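Local coordinates for protein SusD homolog (PDB 4F53) that probably binds mucin O-glycans at the outer membrane of Bacteroides ovatus, as a TPR-like protein of the SusD family, at residues 98-103 with 114-119; 126-131 with 153-158. All coordinates share one frame; numbering follows the deposited sequence.

Contact 1. Residues 98-103 with 114-119; sequences PDYFNL and SLAELY
Tyr100 reaches from helix 82-106 to Glu117 on helix 110-131. With CG of Tyr100 anti to the backbone N (chi1 169°), the phenol OH ends at Glu117. This OH donates to OE1 of Glu117 at 2.6 Å. The oxygen accepts through its syn lone pair, on the side of OE2, and it lies at the edge of the ring, in its plane. The carboxylate is not flat with the ring: the two planes are 63° apart. The Glu117 chain is bent at chi2, which brings the acid round to the phenol. The two helices form an antiparallel hairpin, in keeping with the TPR-like helical fold. The axes of segments 98-103 and 114-119 are 10.7 Å apart at closest approach, with directions at 161°. Next to the polar pair the backbones come close. CA of Tyr100 and CA of Ala116 are 6.8 Å apart, and the small methyl of Ala116 suits this spacing. CD1 of Tyr100 passes CB of Ala116 at 4.5 Å. One turn on, CD2 of Leu103 touches the same CB at 3.8 Å, but this touch is doubtful, since Leu103 is modelled in two conformers. The polar ends have further partners. Lys104 NZ is hydrogen-bonded to the Tyr100 OH, and Arg120 forms a salt bridge with OE2 of Glu117.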
loop_
_atom_site.group_PDB
_atom_site.type_symbol
_atom_site.label_atom_id
_atom_site.label_comp_id
_atom_site.label_asym_id
_atom_site.label_seq_id
_atom_site.Cartn_x
_atom_site.Cartn_y
_atom_site.Cartn_z
ATOM N N PRO A 98 5.052 -8.822 21.043
ATOM C CA PRO A 98 4.861 -9.799 22.131
ATOM C C PRO A 98 4.638 -11.227 21.589
ATOM O O PRO A 98 5.289 -12.148 22.083
ATOM C CB PRO A 98 3.648 -9.251 22.894
ATOM C CG PRO A 98 3.662 -7.794 22.611
ATOM C CD PRO A 98 4.093 -7.705 21.170
ATOM N N ASP A 99 3.822 -11.399 20.509
ATOM C CA ASP A 99 3.575 -12.719 19.909
ATOM C C ASP A 99 4.812 -13.265 19.197
ATOM O O ASP A 99 5.081 -14.469 19.270
ATOM C CB ASP A 99 2.389 -12.675 18.944
ATOM C CG ASP A 99 1.022 -12.662 19.617
ATOM O OD1 ASP A 99 0.968 -12.678 20.870
ATOM O OD2 ASP A 99 0.004 -12.660 18.895
ATOM N N TYR A 100 5.562 -12.382 18.511
ATOM C CA TYR A 100 6.783 -12.742 17.798
ATOM C C TYR A 100 7.822 -13.320 18.782
ATOM O O TYR A 100 8.357 -14.410 18.545
ATOM C CB TYR A 100 7.331 -11.523 17.037
ATOM C CG TYR A 100 8.720 -11.691 16.476
ATOM C CD1 TYR A 100 8.930 -12.339 15.261
ATOM C CD2 TYR A 100 9.831 -11.193 17.152
ATOM C CE1 TYR A 100 10.210 -12.485 14.733
ATOM C CE2 TYR A 100 11.117 -11.342 16.640
ATOM C CZ TYR A 100 11.305 -11.993 15.434
ATOM O OH TYR A 100 12.580 -12.122 14.940
ATOM N N PHE A 101 8.074 -12.620 19.890
ATOM C CA PHE A 101 9.036 -13.090 20.895
ATOM C C PHE A 101 8.547 -14.380 21.561
ATOM O O PHE A 101 9.353 -15.271 21.825
ATOM C CB PHE A 101 9.302 -11.999 21.951
ATOM C CG PHE A 101 10.029 -10.788 21.408
ATOM C CD1 PHE A 101 11.247 -10.925 20.746
ATOM C CD2 PHE A 101 9.538 -9.504 21.632
ATOM C CE1 PHE A 101 11.925 -9.806 20.257
ATOM C CE2 PHE A 101 10.223 -8.384 21.143
ATOM C CZ PHE A 101 11.404 -8.544 20.452
ATOM N N ASN A 102 7.227 -14.500 21.775
ATOM C CA ASN A 102 6.627 -15.673 22.386
ATOM C C ASN A 102 6.793 -16.904 21.481
ATOM O O ASN A 102 7.232 -17.941 21.983
ATOM C CB ASN A 102 5.166 -15.415 22.734
ATOM C CG ASN A 102 4.550 -16.435 23.651
ATOM O OD1 ASN A 102 5.225 -17.288 24.247
ATOM N ND2 ASN A 102 3.240 -16.380 23.769
ATOM N N LEU A 103 6.484 -16.776 20.167
ATOM C CA LEU A 103 6.624 -17.847 19.164
ATOM C C LEU A 103 8.061 -18.378 19.118
ATOM O O LEU A 103 8.250 -19.586 18.988
ATOM C CB LEU A 103 6.198 -17.357 17.759
ATOM C CG LEU A 103 6.094 -18.419 16.643
ATOM C CD1 LEU A 103 4.997 -18.082 15.678
ATOM C CD2 LEU A 103 7.403 -18.562 15.877
ATOM N N SER A 114 10.990 -19.180 10.242
ATOM C CA SER A 114 11.241 -18.512 8.969
ATOM C C SER A 114 10.008 -17.736 8.519
ATOM O O SER A 114 10.128 -16.603 8.060
ATOM C CB SER A 114 11.675 -19.519 7.911
ATOM O OG SER A 114 13.006 -19.910 8.204
ATOM N N LEU A 115 8.818 -18.329 8.701
ATOM C CA LEU A 115 7.559 -17.667 8.375
ATOM C C LEU A 115 7.312 -16.476 9.321
ATOM O O LEU A 115 6.921 -15.415 8.861
ATOM C CB LEU A 115 6.407 -18.658 8.452
ATOM C CG LEU A 115 6.286 -19.627 7.297
ATOM C CD1 LEU A 115 5.323 -20.715 7.656
ATOM C CD2 LEU A 115 5.851 -18.921 6.021
ATOM N N ALA A 116 7.597 -16.640 10.631
ATOM C CA ALA A 116 7.473 -15.567 11.627
ATOM C C ALA A 116 8.357 -14.372 11.227
ATOM O O ALA A 116 7.889 -13.234 11.260
ATOM C CB ALA A 116 7.860 -16.084 13.012
ATOM N N GLU A 117 9.604 -14.645 10.783
ATOM C CA GLU A 117 10.541 -13.627 10.301
ATOM C C GLU A 117 10.057 -12.979 9.002
ATOM O O GLU A 117 10.246 -11.778 8.832
ATOM C CB GLU A 117 11.948 -14.212 10.087
ATOM C CG GLU A 117 13.053 -13.174 10.210
ATOM C CD GLU A 117 13.173 -12.540 11.584
ATOM O OE1 GLU A 117 12.811 -13.202 12.586
ATOM O OE2 GLU A 117 13.619 -11.372 11.659
ATOM N N LEU A 118 9.453 -13.768 8.086
ATOM C CA LEU A 118 8.899 -13.252 6.830
ATOM C C LEU A 118 7.781 -12.233 7.131
ATOM O O LEU A 118 7.763 -11.170 6.521
ATOM C CB LEU A 118 8.382 -14.394 5.934
ATOM C CG LEU A 118 7.746 -13.992 4.575
ATOM C CD1 LEU A 118 8.747 -13.301 3.667
ATOM C CD2 LEU A 118 7.168 -15.200 3.867
ATOM N N TYR A 119 6.882 -12.542 8.102
ATOM C CA TYR A 119 5.784 -11.661 8.508
ATOM C C TYR A 119 6.344 -10.396 9.117
ATOM O O TYR A 119 5.887 -9.318 8.761
ATOM C CB TYR A 119 4.824 -12.371 9.493
ATOM C CG TYR A 119 4.221 -13.661 8.965
ATOM C CD1 TYR A 119 4.012 -13.854 7.595
ATOM C CD2 TYR A 119 3.831 -14.677 9.836
ATOM C CE1 TYR A 119 3.436 -15.027 7.110
ATOM C CE2 TYR A 119 3.275 -15.865 9.357
ATOM C CZ TYR A 119 3.060 -16.025 7.999
ATOM O OH TYR A 119 2.519 -17.196 7.541
#

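Contact 2. Residues 126-131 with 153-158; sequences RVTDTY and QAVYAK
Tyr156 on helix 152-173 meets Thr128 and Asp129 near the end of helix 110-131. The helices run antiparallel, as neighbours do in a TPR-like helical array. The axes of segments 126-131 and 153-158 approach to 10.9 Å with an angle of 159°. From CB of Tyr156 the chain leaves with chi1 at -94°, which swings the ring so that CE1 and OH face segment 126-131. CB and CG themselves touch nothing on 126-131, and the ring makes the approach. CE1 is the first atom in close contact. It lies 3.9 Å from the methyl CG2 of Thr128, which comes to the ring obliquely. The same methyl also packs on CG1 of Val155, 3.9 Å away, so one methyl touches both Val155 and the ring. The hydroxyl of Thr128 turns another way, to the carbonyl of Gly132. Beyond CE1, CZ comes 3.6 Å from OD1 of Asp129. At the tip, the Tyr156 OH donates at 2.6 Å to OD1 of Asp129, which accepts through its syn lone pair, on the side of OD2. Ring and carboxylate are nearly coplanar, 30° apart, and OD1 lies at the ring edge in its plane.

Other groups fix this acid. Trp517 NE1 also bonds to OD1, and Arg207 bridges the pair, with NE on the Tyr156 OH and NH2 in a salt bridge with OD2. The positive charge probably helps hold the buried carboxylate ionised. A phenylalanine in place of Tyr156 would probably leave OD1 of Asp129 without its phenol donor and Arg207 NE without an acceptor. At the closing turn of helix 110-131, Val127 O accepts from both Thr130 N and Tyr131 N, each at 3.0 Å.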
loop_
_atom_site.group_PDB
_atom_site.type_symbol
_atom_site.label_atom_id
_atom_site.label_comp_id
_atom_site.label_asym_id
_atom_site.label_seq_id
_atom_site.Cartn_x
_atom_site.Cartn_y
_atom_site.Cartn_z
ATOM N N ARG A 126 6.240 -1.949 6.095
ATOM C CA ARG A 126 5.203 -0.890 6.102
ATOM C C ARG A 126 5.627 0.263 7.015
ATOM O O ARG A 126 5.488 1.422 6.644
ATOM C CB ARG A 126 3.832 -1.390 6.611
ATOM C CG ARG A 126 3.234 -2.591 5.933
ATOM C CD ARG A 126 1.950 -2.976 6.648
ATOM N NE ARG A 126 1.064 -1.815 6.752
ATOM C CZ ARG A 126 -0.181 -1.754 6.307
ATOM N NH1 ARG A 126 -0.751 -2.822 5.764
ATOM N NH2 ARG A 126 -0.876 -0.634 6.424
ATOM N N VAL A 127 6.120 -0.082 8.223
ATOM C CA VAL A 127 6.537 0.864 9.264
ATOM C C VAL A 127 7.766 1.686 8.808
ATOM O O VAL A 127 7.712 2.916 8.908
ATOM C CB VAL A 127 6.757 0.184 10.647
ATOM C CG1 VAL A 127 7.055 1.231 11.723
ATOM C CG2 VAL A 127 5.539 -0.673 11.038
ATOM N N THR A 128 8.838 1.043 8.292
ATOM C CA THR A 128 9.981 1.830 7.830
ATOM C C THR A 128 9.583 2.665 6.590
ATOM O O THR A 128 10.018 3.812 6.460
ATOM C CB THR A 128 11.274 1.017 7.630
ATOM O OG1 THR A 128 12.288 1.964 7.336
ATOM C CG2 THR A 128 11.201 -0.010 6.473
ATOM N N ASP A 129 8.711 2.145 5.738
ATOM C CA ASP A 129 8.233 2.914 4.576
ATOM C C ASP A 129 7.331 4.078 4.998
ATOM O O ASP A 129 7.146 4.999 4.209
ATOM C CB ASP A 129 7.520 2.016 3.558
ATOM C CG ASP A 129 8.480 1.096 2.804
ATOM O OD1 ASP A 129 9.710 1.254 2.962
ATOM O OD2 ASP A 129 7.999 0.226 2.056
ATOM N N THR A 130 6.811 4.071 6.253
ATOM C CA THR A 130 6.005 5.183 6.779
ATOM C C THR A 130 6.903 6.237 7.450
ATOM O O THR A 130 6.657 7.430 7.296
ATOM C CB THR A 130 4.935 4.665 7.769
ATOM O OG1 THR A 130 4.157 3.662 7.138
ATOM C CG2 THR A 130 4.001 5.758 8.263
ATOM N N TYR A 131 7.928 5.802 8.198
ATOM C CA TYR A 131 8.739 6.671 9.062
ATOM C C TYR A 131 10.186 6.924 8.695
ATOM O O TYR A 131 10.695 7.984 9.047
ATOM C CB TYR A 131 8.726 6.102 10.497
ATOM C CG TYR A 131 7.351 6.221 11.116
ATOM C CD1 TYR A 131 6.910 7.429 11.653
ATOM C CD2 TYR A 131 6.453 5.155 11.077
ATOM C CE1 TYR A 131 5.616 7.568 12.151
ATOM C CE2 TYR A 131 5.150 5.289 11.550
ATOM C CZ TYR A 131 4.729 6.504 12.062
ATOM O OH TYR A 131 3.448 6.630 12.506
ATOM N N GLN A 153 18.371 2.347 5.698
ATOM C CA GLN A 153 19.322 1.528 4.950
ATOM C C GLN A 153 19.707 0.243 5.720
ATOM O O GLN A 153 19.733 -0.838 5.123
ATOM C CB GLN A 153 20.577 2.294 4.588
ATOM C CG GLN A 153 21.492 1.387 3.727
ATOM C CD GLN A 153 22.720 2.028 3.195
ATOM O OE1 GLN A 153 22.947 3.227 3.352
ATOM N NE2 GLN A 153 23.533 1.214 2.555
ATOM N N ALA A 154 19.993 0.369 7.026
ATOM C CA ALA A 154 20.307 -0.775 7.879
ATOM C C ALA A 154 19.097 -1.708 8.021
ATOM O O ALA A 154 19.279 -2.923 8.038
ATOM C CB ALA A 154 20.784 -0.310 9.259
ATOM N N VAL A 155 17.868 -1.160 8.055
ATOM C CA VAL A 155 16.623 -1.951 8.128
ATOM C C VAL A 155 16.474 -2.772 6.842
ATOM O O VAL A 155 16.309 -3.991 6.925
ATOM C CB VAL A 155 15.384 -1.073 8.392
ATOM C CG1 VAL A 155 14.101 -1.899 8.317
ATOM C CG2 VAL A 155 15.490 -0.365 9.746
ATOM N N TYR A 156 16.589 -2.115 5.660
ATOM C CA TYR A 156 16.489 -2.788 4.363
ATOM C C TYR A 156 17.590 -3.847 4.194
ATOM O O TYR A 156 17.287 -4.951 3.758
ATOM C CB TYR A 156 16.538 -1.758 3.208
ATOM C CG TYR A 156 15.161 -1.323 2.744
ATOM C CD1 TYR A 156 14.364 -0.486 3.534
ATOM C CD2 TYR A 156 14.651 -1.749 1.524
ATOM C CE1 TYR A 156 13.096 -0.083 3.108
ATOM C CE2 TYR A 156 13.379 -1.369 1.098
ATOM C CZ TYR A 156 12.605 -0.531 1.890
ATOM O OH TYR A 156 11.348 -0.178 1.460
ATOM N N ALA A 157 18.845 -3.534 4.584
ATOM C CA ALA A 157 19.966 -4.469 4.457
ATOM C C ALA A 157 19.755 -5.710 5.332
ATOM O O ALA A 157 19.955 -6.823 4.844
ATOM C CB ALA A 157 21.282 -3.789 4.805
ATOM N N LYS A 158 19.313 -5.533 6.595
ATOM C CA LYS A 158 19.053 -6.672 7.480
ATOM C C LYS A 158 17.873 -7.515 6.932
ATOM O O LYS A 158 18.000 -8.730 6.815
ATOM C CB LYS A 158 18.797 -6.223 8.924
ATOM C CG LYS A 158 18.495 -7.387 9.842
ATOM C CD LYS A 158 18.401 -7.018 11.311
ATOM C CE LYS A 158 17.487 -7.967 12.065
ATOM N NZ LYS A 158 17.889 -9.404 11.943
#

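Both contacts use helix 110-131. Contact 1 joins its earlier part to helix 82-106, which precedes it in the chain. Contact 2 joins its last residues to helix 152-173, which follows. All of contact 1 precedes contact 2 in the sequence. Their centres are about 17 Å apart, and their nearest atoms are about 5 Å apart without touching. Contact 1 ties helices separated by a short turn, whereas contact 2 spans a longer connection that is mostly loop. Helix 110-131 is thus the shared element between two antiparallel neighbours, and the three helices belong to the helical body of this SusD-family protein.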